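PDB 2BZV: fiber protein 2 from Human adenovirus type 41, which forms the short spike of the virion, whose trimeric head (knob) domain probably attaches the virus to a host cell-surface receptor. Local coordinates for residues A[85-88]-A[89-93]. Numbering follows the deposited sequence. Where two conformers were deposited one is given.
Sequences CALE and SSTWR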
ATOM      1  N   CYS A  85      26.176   7.977  -5.429  1.00 12.25           N
ATOM      2  CA  CYS A  85      25.887   6.620  -5.000  1.00 11.63           C
ATOM      3  C   CYS A  85      25.773   5.734  -6.229  1.00 11.22           C
ATOM      4  O   CYS A  85      26.111   6.170  -7.333  1.00 12.08           O
ATOM      5  CB  CYS A  85      24.614   6.590  -4.147  1.00 11.31           C
ATOM      6  SG  CYS A  85      23.112   6.985  -5.064  1.00 10.75           S
ATOM      7  N   ALA A  86      25.304   4.504  -6.036  1.00 11.29           N
ATOM      8  CA  ALA A  86      25.254   3.531  -7.128  1.00 11.44           C
ATOM      9  C   ALA A  86      24.251   3.907  -8.221  1.00 10.89           C
ATOM     10  O   ALA A  86      24.352   3.381  -9.331  1.00 11.75           O
ATOM     11  CB  ALA A  86      24.927   2.154  -6.596  1.00 12.51           C
ATOM     12  N   LEU A  87      23.261   4.742  -7.907  1.00 10.46           N
ATOM     13  CA  LEU A  87      22.252   5.157  -8.875  1.00 10.49           C
ATOM     14  C   LEU A  87      22.740   6.363  -9.648  1.00 10.73           C
ATOM     15  O   LEU A  87      23.158   7.353  -9.062  1.00 11.48           O
ATOM     16  CB  LEU A  87      20.973   5.545  -8.120  1.00 10.24           C
ATOM     17  CG  LEU A  87      19.829   6.133  -8.966  1.00 10.58           C
ATOM     18  CD1 LEU A  87      19.367   5.189 -10.075  1.00 12.11           C
ATOM     19  CD2 LEU A  87      18.667   6.510  -8.055  1.00 10.67           C
ATOM     20  N   GLU A  88      22.615   6.305 -10.972  1.00 11.00           N
ATOM     21  CA  GLU A  88      22.924   7.448 -11.837  0.50 12.61           C
ATOM     22  C   GLU A  88      21.986   8.613 -11.482  1.00 11.49           C
ATOM     23  O   GLU A  88      20.778   8.528 -11.729  1.00 11.15           O
ATOM     24  CB  GLU A  88      22.769   7.002 -13.310  0.50 13.09           C
ATOM     25  CG  GLU A  88      22.852   8.067 -14.422  0.50 16.72           C
ATOM     26  CD  GLU A  88      22.785   7.478 -15.848  0.55 20.27           C
ATOM     27  OE1 GLU A  88      25.414   8.017 -13.936  0.60 21.32           O
ATOM     28  OE2 GLU A  88      26.217   5.981 -13.652  0.60 23.14           O
ATOM     29  N   SER A  89      22.532   9.705 -10.938  1.00 12.17           N
ATOM     30  CA  SER A  89      21.659  10.776 -10.449  0.50 13.11           C
ATOM     31  C   SER A  89      20.844  11.446 -11.556  1.00 12.16           C
ATOM     32  O   SER A  89      19.745  11.939 -11.294  1.00 12.74           O
ATOM     33  CB  SER A  89      22.459  11.833  -9.687  0.50 14.03           C
ATOM     34  OG  SER A  89      23.348  12.481 -10.573  0.50 16.09           O
ATOM     35  N   SER A  90      21.337  11.441 -12.792  1.00 11.53           N
ATOM     36  CA  SER A  90      20.578  12.046 -13.875  1.00 12.75           C
ATOM     37  C   SER A  90      19.288  11.300 -14.176  1.00 11.23           C
ATOM     38  O   SER A  90      18.437  11.823 -14.885  1.00 13.09           O
ATOM     39  CB  SER A  90      21.427  12.143 -15.146  1.00 14.26           C
ATOM     40  OG  SER A  90      21.680  10.854 -15.665  1.00 17.48           O
ATOM     41  N   THR A  91      19.119  10.087 -13.656  1.00 10.20           N
ATOM     42  CA  THR A  91      17.865   9.355 -13.855  1.00  9.95           C
ATOM     43  C   THR A  91      16.893   9.532 -12.686  1.00  9.25           C
ATOM     44  O   THR A  91      15.759   9.064 -12.779  1.00  9.72           O
ATOM     45  CB  THR A  91      18.077   7.853 -14.126  1.00 10.32           C
ATOM     46  OG1 THR A  91      18.558   7.184 -12.943  1.00 10.62           O
ATOM     47  CG2 THR A  91      19.054   7.629 -15.284  1.00 12.19           C
ATOM     48  N   TRP A  92      17.295  10.224 -11.631  1.00  9.02           N
ATOM     49  CA  TRP A  92      16.439  10.418 -10.438  1.00  8.63           C
ATOM     50  C   TRP A  92      15.689  11.727 -10.614  1.00  8.05           C
ATOM     51  O   TRP A  92      16.247  12.821 -10.402  1.00  8.77           O
ATOM     52  CB  TRP A  92      17.328  10.430  -9.205  1.00  9.27           C
ATOM     53  CG  TRP A  92      16.635  10.508  -7.883  1.00  8.85           C
ATOM     54  CD1 TRP A  92      16.784  11.493  -6.950  1.00  9.28           C
ATOM     55  CD2 TRP A  92      15.732   9.542  -7.306  1.00  8.88           C
ATOM     56  NE1 TRP A  92      16.021  11.211  -5.831  1.00  9.18           N
ATOM     57  CE2 TRP A  92      15.369  10.020  -6.026  1.00  8.68           C
ATOM     58  CE3 TRP A  92      15.188   8.332  -7.757  1.00  8.87           C
ATOM     59  CZ2 TRP A  92      14.492   9.326  -5.190  1.00  9.57           C
ATOM     60  CZ3 TRP A  92      14.311   7.642  -6.925  1.00  9.68           C
ATOM     61  CH2 TRP A  92      13.975   8.139  -5.657  1.00  9.85           C
ATOM     62  N   ARG A  93      14.439  11.611 -11.071  1.00  7.79           N
ATOM     63  CA  ARG A  93      13.700  12.747 -11.610  1.00  8.59           C
ATOM     64  C   ARG A  93      12.279  12.814 -11.067  1.00  7.93           C
ATOM     65  O   ARG A  93      11.652  11.803 -10.762  1.00  8.18           O
ATOM     66  CB  ARG A  93      13.628  12.668 -13.146  1.00 10.19           C
ATOM     67  CG  ARG A  93      15.032  12.504 -13.765  1.00 12.93           C
ATOM     68  CD  ARG A  93      15.092  12.689 -15.263  1.00 15.38           C
ATOM     69  NE  ARG A  93      15.275  14.062 -15.617  1.00 18.60           N
ATOM     70  CZ  ARG A  93      16.394  14.768 -15.852  1.00 15.22           C
ATOM     71  NH1 ARG A  93      17.643  14.322 -15.818  1.00 18.72           N
ATOM     72  NH2 ARG A  93      16.176  16.015 -16.134  1.00 12.88           N
TER
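From Glu88 to Thr91 the chain bends into a tight turn, Thr91 N donating to Glu88 O over 3.0 Å and arriving from above the carbonyl plane. A second bond of the same span follows at once, Trp92 N to Ser89 O at 3.0 Å, so residues 89-91 form a short 3-10 segment made of two overlapping turns, between the extended residues 87-88 and the short strand 93-94. Glu88 O is gripped twice by one residue, for Thr91 OG1 also reaches it, at 2.9 Å and within the carbonyl plane. That second bond depends on chi1 of 69°, which sets the hydroxyl between the backbone N and carbonyl carbon of Thr91. On the inner side, with CG anti to its backbone N (chi1 175°), Leu87 directs its branch at the following turn: CD1 lies 3.6 Å from Thr91 OG1, while CD2 approaches the Trp92 ring obliquely, 3.9 Å from CE3. Past the turn, Arg93 folds back and its NH1 donates to Ser90 O at 2.8 Å, on a lone pair and nearly in the guanidinium plane, tying the start of the strand to the turn it leaves. Arg93 NH2 bonds to Asn98 O as well, and Thr91 OG1 has a further partner in Asn27 ND2. Ser89 and Ser90 are exposed, while the buried Leu87 and Trp92 pack against the knob's antiparallel beta framework: Leu87 on Leu74 of strand 69-76 and Leu38 of strand 36-45, Trp92 on Leu40 and Leu42, and Arg93 joins strand 18-20 through a backbone bond with Trp20.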